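Local coordinates for actin binding protein family protein (Entamoeba histolytica HM-1:IMSS, PDB 6K2F) that probably binds monomeric ADP-actin and restrains filament assembly by sequestering it, this chain being the N-terminal ADF-homology domain of a twinfilin, at residues F12-M15 with N16-N20; K102-F105 with R106-L109; F126-S129 with G130-F134. All blocks are in the same frame, centred on the assembly; numbering follows the deposited sequence.

Contact 1 (F12-M15 with N16-N20); sequences FKDM and NSSGN
The C-terminal end of helix 6-18, the first helix of this ADF-homology domain, is where Phe12 to Met15 meet Asn16 to Asn20. Regular helical bonds run out here: Asn16 N donates to Phe12 O, Ser17 N to Lys13 O, and Gly19 N makes the last one, 2.8 Å to Met15 O. Gly19 then leaves the helix with positive phi (64°), a backbone shape that glycine adopts at little cost.

Phe12 and Asn16 sit one turn apart and both face the sheet. The ring brings Phe12 CE2 to within 4.1 Å of Asn16 CB, and ring and amide lie almost parallel, 13° apart. Asn16 swings its side chain trans to the backbone nitrogen (chi1 -176°) and so extends its amide toward strand 77-85, whose Tyr78 N and Trp80 NE1 donate to OD1; ND2 donates to Thr75 OG1, just before that strand. Asparagine suits this buried place because one small group can accept and donate at once. A water bridges back to the helix, taking a bond from Asn16 ND2 and giving one to Lys13 O at 3.2 Å.

Serines suit the last turn, since a short hydroxyl can fold back on the backbone. Asp14 O is gripped from opposite faces of its carbonyl plane by Ser18 N and Ser18 OG, each 2.9 Å away.

Contact 2 (K102-F105 with R106-L109); sequences KARF and RTTL
Arg106 curls back over Ala103 on helix 103-109, the short helix that follows helix 92-101 in the ADF-homology fold. Arg106 CB lies 3.7 Å from Phe105 C, and Arg106 CG, set between the backbone N and the carbonyl carbon (chi1 86°), lies 3.6 Å from Ala103 O. A bend at chi3 then brings the guanidinium round so that one face covers Ala103 CA, 3.9 Å from Arg106 CZ, while Arg106 NH1 approaches Ala103 CB at 3.3 Å. Alanine fits beneath this group because its single methyl leaves the flat cation room to lie close. At the tip, Arg106 NH2 forms a salt bridge with Glu117 OE1 of strand 114-120. The backbone N of Arg106 gives its proton to a water that in turn donates to Lys102 O, bridging the two residues.

Farther along, two threonines return their hydroxyls to the helix backbone. Thr108 OG1 donates to Arg104 O over 2.7 Å, and Thr108 N reaches the same oxygen from the opposite face of the carbonyl plane. Thr107 OG1 stands 2.9 Å from Arg104 O and 3.2 Å from Ala103 O. A short side chain with a hydroxyl suits both places, since it reaches a carbonyl of the preceding turn.

The inner side is apolar. Leu109 CD1 lies 4.3 Å from Phe105 CD1, at the ring edge, and Leu109 N donates to Phe105 O. Phe105 is buried against Leu65 of strand 62-68, Leu82 of strand 77-85 and Phe114 of strand 114-120, with Tyr63 meeting it edge-to-face; Leu4 of strand 3-4 lies against Arg104, Phe105, Thr108 and Leu109.

Contact 3 (F126-S129 with G130-F134); sequences FGKS and GYEAF
Gly130 packs directly against the carbonyl of Phe126 near the N-terminal end of helix 127-137. Gly130 N makes a weak bond to Phe126 O, 3.1 Å with a bent N-H angle of 131°, and Gly130 CA comes within 3.3 Å of the same oxygen in a CA-H...O contact. Having no CB, Gly130 can sit this close to the carbonyl.

Tyr131 comes next and donates through its N to Gly127 O. Its ring points off the helix toward Leu81, Tyr116 and Ile118 of the sheet and Leu49 of helix 45-49. A large aromatic suits this buried flank.

Glu132 N closes the following turn with a fairly straight bond to Lys128 O (165°), and Glu132 CG rests 3.3 Å from that oxygen. The chain then bends at chi2 and turns its carboxylate toward Lys128, one turn earlier. Their opposite charges suit an i to i+4 pair on the partly exposed side of the helix, though the salt bridge is long: Lys128 NZ to Glu132 OE2 is 4.0 Å.

Ala133 continues the series with a 3.0 Å bond from its N to Ser129 O, and its CB comes within 3.5 Å of Ser129 O; the methyl is compact on this partly exposed side. Phe134 N then bonds to Gly130 O, and its ring meets Tyr116 edge-to-face.

Gly127 turns the chain with positive phi, and Asp50 OD1 accepts from Lys128 N near the N-terminal end: this is the opening of the C-terminal helix that packs on the central sheet in ADF-homology domains.

Each contact lies on or at the end of one helix packed on the central sheet, but they hold different parts of these helices. Contact 1 is largely buried and finishes helix 6-18, with a buried amide tied to strand 77-85 and the second subunit close by. Contact 2 is mostly at the surface and spans helix 103-109, its polar groups mostly toward the surface, Phe105 buried against the sheet. Contact 3 is partly buried and opens helix 127-137. Contacts 1 and 2 return serine or threonine hydroxyls to the backbone, whereas contact 3 adds a long charge pair to its backbone bonds. Contacts 1 and 2 meet where Phe12 CD2 packs 3.8 Å from Leu109 CD1; contacts 2 and 3 lie on opposite sides of the chain's centre.

Contact 1 (F12-M15 with N16-N20)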
ATOM      1  N   PHE A  12      11.848  -4.503   6.707  1.00 17.23           N
ATOM      2  CA  PHE A  12      12.068  -4.514   5.247  1.00 15.22           C
ATOM      3  C   PHE A  12      11.711  -5.882   4.685  1.00 17.15           C
ATOM      4  O   PHE A  12      10.924  -5.962   3.725  1.00 16.91           O
ATOM      5  CB  PHE A  12      13.504  -4.157   4.872  1.00 17.23           C
ATOM      6  CG  PHE A  12      13.687  -4.213   3.381  1.00 17.41           C
ATOM      7  CD1 PHE A  12      13.335  -3.123   2.598  1.00 19.64           C
ATOM      8  CD2 PHE A  12      14.111  -5.375   2.771  1.00 19.58           C
ATOM      9  CE1 PHE A  12      13.480  -3.192   1.222  1.00 25.15           C
ATOM     10  CE2 PHE A  12      14.223  -5.442   1.394  1.00 22.87           C
ATOM     11  CZ  PHE A  12      13.903  -4.348   0.630  1.00 20.71           C
ATOM     12  N   LYS A  13      12.271  -6.947   5.256  1.00 16.89           N
ATOM     13  CA  LYS A  13      12.023  -8.310   4.729  1.00 19.25           C
ATOM     14  C   LYS A  13      10.535  -8.635   4.819  1.00 17.53           C
ATOM     15  O   LYS A  13      10.035  -9.267   3.898  1.00 21.33           O
ATOM     16  CB  LYS A  13      12.846  -9.338   5.496  1.00 21.68           C
ATOM     17  CG  LYS A  13      14.326  -9.290   5.169  1.00 25.59           C
ATOM     18  CD  LYS A  13      15.146 -10.223   6.052  1.00 32.26           C
ATOM     19  CE  LYS A  13      16.427 -10.741   5.426  1.00 59.02           C
ATOM     20  NZ  LYS A  13      16.992  -9.809   4.422  1.00 74.46           N
ATOM     21  N   ASP A  14       9.877  -8.214   5.900  1.00 20.11           N
ATOM     22  CA  ASP A  14       8.425  -8.436   6.092  1.00 19.50           C
ATOM     23  C   ASP A  14       7.649  -7.708   4.990  1.00 18.51           C
ATOM     24  O   ASP A  14       6.808  -8.349   4.325  1.00 22.25           O
ATOM     25  CB  ASP A  14       7.963  -8.021   7.484  1.00 26.23           C
ATOM     26  CG  ASP A  14       6.523  -8.438   7.726  1.00 44.65           C
ATOM     27  OD1 ASP A  14       6.196  -9.584   7.373  1.00 46.46           O
ATOM     28  OD2 ASP A  14       5.738  -7.602   8.215  1.00 48.84           O
ATOM     29  N   MET A  15       7.927  -6.425   4.773  1.00 17.01           N
ATOM     30  CA  MET A  15       7.214  -5.636   3.740  1.00 21.13           C
ATOM     31  C   MET A  15       7.540  -6.182   2.347  1.00 18.17           C
ATOM     32  O   MET A  15       6.620  -6.274   1.504  1.00 19.37           O
ATOM     33  CB  MET A  15       7.586  -4.160   3.826  1.00 17.48           C
ATOM     34  CG  MET A  15       6.653  -3.300   3.005  1.00 22.55           C
ATOM     35  SD  MET A  15       6.926  -1.516   3.206  1.00 21.67           S
ATOM     36  CE  MET A  15       6.490  -1.292   4.929  1.00 27.82           C
ATOM     37  N   ASN A  16       8.780  -6.615   2.124  1.00 18.80           N
ATOM     38  CA  ASN A  16       9.232  -7.181   0.832  1.00 17.45           C
ATOM     39  C   ASN A  16       8.473  -8.482   0.549  1.00 18.62           C
ATOM     40  O   ASN A  16       7.985  -8.669  -0.571  1.00 19.25           O
ATOM     41  CB  ASN A  16      10.739  -7.429   0.826  1.00 18.48           C
ATOM     42  CG  ASN A  16      11.249  -7.904  -0.514  1.00 19.04           C
ATOM     43  OD1 ASN A  16      11.009  -7.263  -1.537  1.00 18.64           O
ATOM     44  ND2 ASN A  16      11.919  -9.044  -0.531  1.00 22.62           N
ATOM     45  N   SER A  17       8.391  -9.382   1.521  1.00 19.29           N
ATOM     46  CA  SER A  17       7.796 -10.721   1.317  1.00 20.89           C
ATOM     47  C   SER A  17       6.263 -10.644   1.314  1.00 21.44           C
ATOM     48  O   SER A  17       5.654 -11.528   0.688  1.00 23.14           O
ATOM     49  CB  SER A  17       8.319 -11.683   2.352  1.00 27.22           C
ATOM     50  OG  SER A  17       7.857 -11.322   3.647  1.00 32.06           O
ATOM     51  N   SER A  18       5.657  -9.697   2.044  1.00 23.22           N
ATOM     52  CA  SER A  18       4.184  -9.642   2.267  1.00 20.09           C
ATOM     53  C   SER A  18       3.553  -8.616   1.333  1.00 18.43           C
ATOM     54  O   SER A  18       2.337  -8.658   1.172  1.00 22.34           O
ATOM     55  CB  SER A  18       3.874  -9.340   3.703  1.00 26.03           C
ATOM     56  OG  SER A  18       4.579 -10.221   4.569  1.00 34.70           O
ATOM     57  N   GLY A  19       4.347  -7.697   0.766  1.00 21.53           N
ATOM     58  CA  GLY A  19       3.849  -6.677  -0.172  1.00 19.21           C
ATOM     59  C   GLY A  19       2.862  -5.716   0.470  1.00 20.17           C
ATOM     60  O   GLY A  19       2.168  -5.024  -0.279  1.00 21.74           O
ATOM     61  N   ASN A  20       2.821  -5.625   1.810  1.00 18.70           N
ATOM     62  CA  ASN A  20       1.657  -5.092   2.574  1.00 25.24           C
ATOM     63  C   ASN A  20       1.967  -3.706   3.149  1.00 26.18           C
ATOM     64  O   ASN A  20       1.389  -3.326   4.171  1.00 28.50           O
ATOM     65  CB  ASN A  20       1.189  -6.033   3.687  1.00 24.87           C
ATOM     66  CG  ASN A  20       2.261  -6.355   4.709  1.00 28.03           C
ATOM     67  OD1 ASN A  20       3.423  -5.966   4.557  1.00 30.03           O
ATOM     68  ND2 ASN A  20       1.878  -7.084   5.743  1.00 29.92           N
TER
HETATM   69  O   HOH W   1      12.219 -10.596   1.949  1.00 26.56           O

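Contact 2 (K102-F105 with R106-L109)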
ATOM      1  N   LYS A 102      24.753   4.945   1.805  1.00 20.05           N
ATOM      2  CA  LYS A 102      23.787   4.497   0.756  1.00 18.57           C
ATOM      3  C   LYS A 102      24.105   3.068   0.316  1.00 19.81           C
ATOM      4  O   LYS A 102      23.164   2.289   0.090  1.00 20.73           O
ATOM      5  CB  LYS A 102      23.844   5.367  -0.505  1.00 24.84           C
ATOM      6  CG  LYS A 102      23.082   6.678  -0.464  1.00 36.69           C
ATOM      7  CD  LYS A 102      22.921   7.283  -1.853  1.00 36.66           C
ATOM      8  CE  LYS A 102      24.226   7.782  -2.445  1.00 45.74           C
ATOM      9  NZ  LYS A 102      24.013   8.466  -3.746  1.00 35.85           N
ATOM     10  N   ALA A 103      25.382   2.737   0.135  1.00 22.13           N
ATOM     11  CA  ALA A 103      25.817   1.449  -0.456  1.00 28.47           C
ATOM     12  C   ALA A 103      25.459   0.300   0.489  1.00 22.27           C
ATOM     13  O   ALA A 103      25.372  -0.849   0.021  1.00 25.08           O
ATOM     14  CB  ALA A 103      27.295   1.466  -0.761  1.00 31.65           C
ATOM     15  N   ARG A 104      25.247   0.595   1.776  1.00 22.59           N
ATOM     16  CA  ARG A 104      24.989  -0.467   2.778  1.00 19.41           C
ATOM     17  C   ARG A 104      23.645  -1.137   2.455  1.00 17.32           C
ATOM     18  O   ARG A 104      23.503  -2.309   2.793  1.00 21.71           O
ATOM     19  CB  ARG A 104      25.018   0.091   4.205  1.00 28.03           C
ATOM     20  CG  ARG A 104      25.485  -0.933   5.229  1.00 41.99           C
ATOM     21  CD  ARG A 104      26.986  -1.168   5.172  1.00 43.29           C
ATOM     22  NE  ARG A 104      27.704   0.066   5.466  1.00 47.44           N
ATOM     23  CZ  ARG A 104      28.417   0.781   4.599  1.00 74.49           C
ATOM     24  NH1 ARG A 104      28.549   0.385   3.343  1.00 49.04           N
ATOM     25  NH2 ARG A 104      29.010   1.897   4.989  1.00 57.19           N
ATOM     26  N   PHE A 105      22.686  -0.461   1.811  1.00 17.95           N
ATOM     27  CA  PHE A 105      21.352  -1.064   1.544  1.00 17.28           C
ATOM     28  C   PHE A 105      21.515  -2.251   0.591  1.00 17.86           C
ATOM     29  O   PHE A 105      21.020  -3.340   0.918  1.00 19.53           O
ATOM     30  CB  PHE A 105      20.351  -0.021   1.045  1.00 16.25           C
ATOM     31  CG  PHE A 105      19.941   0.946   2.130  1.00 14.56           C
ATOM     32  CD1 PHE A 105      18.965   0.609   3.050  1.00 13.87           C
ATOM     33  CD2 PHE A 105      20.553   2.185   2.251  1.00 17.85           C
ATOM     34  CE1 PHE A 105      18.606   1.478   4.068  1.00 15.83           C
ATOM     35  CE2 PHE A 105      20.186   3.055   3.268  1.00 17.20           C
ATOM     36  CZ  PHE A 105      19.217   2.707   4.170  1.00 13.78           C
ATOM     37  N   ARG A 106      22.185  -2.071  -0.547  1.00 19.41           N
ATOM     38  CA  ARG A 106      22.292  -3.157  -1.556  1.00 22.54           C
ATOM     39  C   ARG A 106      23.136  -4.283  -0.963  1.00 19.75           C
ATOM     40  O   ARG A 106      22.812  -5.449  -1.186  1.00 24.13           O
ATOM     41  CB  ARG A 106      22.837  -2.630  -2.888  1.00 31.65           C
ATOM     42  CG  ARG A 106      24.353  -2.572  -2.999  1.00 58.74           C
ATOM     43  CD  ARG A 106      24.770  -2.136  -4.393  1.00 75.88           C
ATOM     44  NE  ARG A 106      24.652  -0.689  -4.515  1.00 59.47           N
ATOM     45  CZ  ARG A 106      25.564   0.183  -4.094  1.00 87.60           C
ATOM     46  NH1 ARG A 106      26.681  -0.241  -3.521  1.00 51.56           N
ATOM     47  NH2 ARG A 106      25.350   1.480  -4.239  1.00 58.88           N
ATOM     48  N   THR A 107      24.192  -3.941  -0.214  1.00 23.61           N
ATOM     49  CA  THR A 107      25.129  -4.939   0.343  1.00 23.81           C
ATOM     50  C   THR A 107      24.385  -5.791   1.379  1.00 26.11           C
ATOM     51  O   THR A 107      24.636  -7.006   1.448  1.00 28.40           O
ATOM     52  CB  THR A 107      26.414  -4.258   0.830  1.00 30.10           C
ATOM     53  OG1 THR A 107      26.061  -3.345   1.859  1.00 38.22           O
ATOM     54  CG2 THR A 107      27.135  -3.516  -0.273  1.00 30.55           C
ATOM     55  N   THR A 108      23.469  -5.192   2.130  1.00 21.29           N
ATOM     56  CA  THR A 108      22.773  -5.850   3.257  1.00 21.23           C
ATOM     57  C   THR A 108      21.541  -6.598   2.756  1.00 22.71           C
ATOM     58  O   THR A 108      21.326  -7.761   3.198  1.00 25.34           O
ATOM     59  CB  THR A 108      22.383  -4.837   4.336  1.00 22.03           C
ATOM     60  OG1 THR A 108      23.590  -4.177   4.739  1.00 21.69           O
ATOM     61  CG2 THR A 108      21.711  -5.504   5.511  1.00 20.01           C
ATOM     62  N   LEU A 109      20.753  -5.954   1.900  1.00 20.15           N
ATOM     63  CA  LEU A 109      19.416  -6.478   1.535  1.00 22.10           C
ATOM     64  C   LEU A 109      19.516  -7.351   0.284  1.00 31.17           C
ATOM     65  O   LEU A 109      18.658  -8.223   0.129  1.00 38.53           O
ATOM     66  CB  LEU A 109      18.450  -5.311   1.372  1.00 18.53           C
ATOM     67  CG  LEU A 109      18.277  -4.489   2.657  1.00 18.10           C
ATOM     68  CD1 LEU A 109      17.340  -3.336   2.451  1.00 18.04           C
ATOM     69  CD2 LEU A 109      17.809  -5.387   3.804  1.00 19.00           C
TER
HETATM   70  O   HOH W   2      22.523   0.559  -1.767  1.00 22.35           O

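Contact 3 (F126-S129 with G130-F134)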
ATOM      1  N   PHE A 126      11.783  14.528  -5.445  1.00 12.87           N
ATOM      2  CA  PHE A 126      10.978  13.334  -5.126  1.00 13.95           C
ATOM      3  C   PHE A 126       9.532  13.602  -5.508  1.00 14.66           C
ATOM      4  O   PHE A 126       9.248  14.526  -6.293  1.00 16.68           O
ATOM      5  CB  PHE A 126      11.247  12.960  -3.667  1.00 14.75           C
ATOM      6  CG  PHE A 126      12.710  12.720  -3.390  1.00 14.17           C
ATOM      7  CD1 PHE A 126      13.343  11.579  -3.854  1.00 17.41           C
ATOM      8  CD2 PHE A 126      13.468  13.619  -2.652  1.00 16.05           C
ATOM      9  CE1 PHE A 126      14.691  11.348  -3.626  1.00 18.36           C
ATOM     10  CE2 PHE A 126      14.813  13.366  -2.389  1.00 16.51           C
ATOM     11  CZ  PHE A 126      15.426  12.236  -2.875  1.00 15.48           C
ATOM     12  N   GLY A 127       8.627  12.785  -4.978  1.00 14.56           N
ATOM     13  CA  GLY A 127       7.254  12.739  -5.481  1.00 14.38           C
ATOM     14  C   GLY A 127       7.194  12.182  -6.894  1.00 15.67           C
ATOM     15  O   GLY A 127       8.220  11.789  -7.481  1.00 16.00           O
ATOM     16  N   LYS A 128       5.999  12.120  -7.449  1.00 18.42           N
ATOM     17  CA  LYS A 128       5.787  11.577  -8.814  1.00 18.34           C
ATOM     18  C   LYS A 128       6.588  12.410  -9.829  1.00 17.35           C
ATOM     19  O   LYS A 128       7.260  11.815 -10.701  1.00 21.35           O
ATOM     20  CB  LYS A 128       4.283  11.543  -9.111  1.00 23.57           C
ATOM     21  CG  LYS A 128       3.912  10.980 -10.476  1.00 29.12           C
ATOM     22  CD  LYS A 128       2.444  11.135 -10.810  1.00 51.54           C
ATOM     23  CE  LYS A 128       2.013  10.276 -11.983  1.00 87.79           C
ATOM     24  NZ  LYS A 128       2.818  10.541 -13.199  1.00 97.35           N
ATOM     25  N   SER A 129       6.536  13.741  -9.737  1.00 19.43           N
ATOM     26  CA  SER A 129       7.236  14.662 -10.657  1.00 20.03           C
ATOM     27  C   SER A 129       8.737  14.392 -10.614  1.00 17.63           C
ATOM     28  O   SER A 129       9.380  14.355 -11.706  1.00 19.95           O
ATOM     29  CB  SER A 129       6.947  16.099 -10.315  1.00 26.24           C
ATOM     30  OG  SER A 129       5.591  16.412 -10.579  1.00 49.21           O
ATOM     31  N   GLY A 130       9.286  14.264  -9.405  1.00 17.16           N
ATOM     32  CA  GLY A 130      10.726  14.055  -9.231  1.00 17.38           C
ATOM     33  C   GLY A 130      11.154  12.714  -9.806  1.00 17.00           C
ATOM     34  O   GLY A 130      12.235  12.625 -10.438  1.00 18.61           O
ATOM     35  N   TYR A 131      10.314  11.694  -9.648  1.00 16.77           N
ATOM     36  CA  TYR A 131      10.617  10.337 -10.167  1.00 17.02           C
ATOM     37  C   TYR A 131      10.642  10.366 -11.696  1.00 16.11           C
ATOM     38  O   TYR A 131      11.549   9.781 -12.324  1.00 19.49           O
ATOM     39  CB  TYR A 131       9.577   9.340  -9.656  1.00 18.16           C
ATOM     40  CG  TYR A 131       9.874   7.916 -10.033  1.00 20.04           C
ATOM     41  CD1 TYR A 131      11.079   7.338  -9.676  1.00 21.46           C
ATOM     42  CD2 TYR A 131       8.988   7.179 -10.793  1.00 22.06           C
ATOM     43  CE1 TYR A 131      11.382   6.038 -10.046  1.00 21.00           C
ATOM     44  CE2 TYR A 131       9.273   5.875 -11.163  1.00 19.32           C
ATOM     45  CZ  TYR A 131      10.475   5.308 -10.792  1.00 20.15           C
ATOM     46  OH  TYR A 131      10.752   4.018 -11.134  1.00 24.94           O
ATOM     47  N   GLU A 132       9.638  11.000 -12.300  1.00 17.09           N
ATOM     48  CA  GLU A 132       9.558  11.094 -13.785  1.00 22.40           C
ATOM     49  C   GLU A 132      10.794  11.848 -14.298  1.00 20.31           C
ATOM     50  O   GLU A 132      11.367  11.427 -15.299  1.00 21.20           O
ATOM     51  CB  GLU A 132       8.232  11.729 -14.182  1.00 27.97           C
ATOM     52  CG  GLU A 132       7.028  10.844 -13.863  1.00 38.65           C
ATOM     53  CD  GLU A 132       6.938   9.517 -14.614  1.00119.67           C
ATOM     54  OE1 GLU A 132       7.635   9.363 -15.644  1.00 70.63           O
ATOM     55  OE2 GLU A 132       6.162   8.631 -14.171  1.00 48.11           O
ATOM     56  N   ALA A 133      11.234  12.890 -13.593  1.00 21.01           N
ATOM     57  CA  ALA A 133      12.424  13.678 -13.990  1.00 22.35           C
ATOM     58  C   ALA A 133      13.672  12.800 -13.906  1.00 22.05           C
ATOM     59  O   ALA A 133      14.515  12.882 -14.812  1.00 24.31           O
ATOM     60  CB  ALA A 133      12.557  14.906 -13.123  1.00 23.71           C
ATOM     61  N   PHE A 134      13.783  11.996 -12.854  1.00 21.05           N
ATOM     62  CA  PHE A 134      14.912  11.042 -12.685  1.00 22.34           C
ATOM     63  C   PHE A 134      14.931  10.079 -13.875  1.00 22.65           C
ATOM     64  O   PHE A 134      16.011   9.858 -14.469  1.00 23.02           O
ATOM     65  CB  PHE A 134      14.812  10.259 -11.377  1.00 19.71           C
ATOM     66  CG  PHE A 134      15.760   9.084 -11.321  1.00 19.30           C
ATOM     67  CD1 PHE A 134      17.100   9.257 -11.001  1.00 25.12           C
ATOM     68  CD2 PHE A 134      15.333   7.814 -11.648  1.00 20.43           C
ATOM     69  CE1 PHE A 134      17.965   8.176 -10.966  1.00 25.10           C
ATOM     70  CE2 PHE A 134      16.202   6.729 -11.633  1.00 28.12           C
ATOM     71  CZ  PHE A 134      17.517   6.912 -11.282  1.00 29.55           C
TER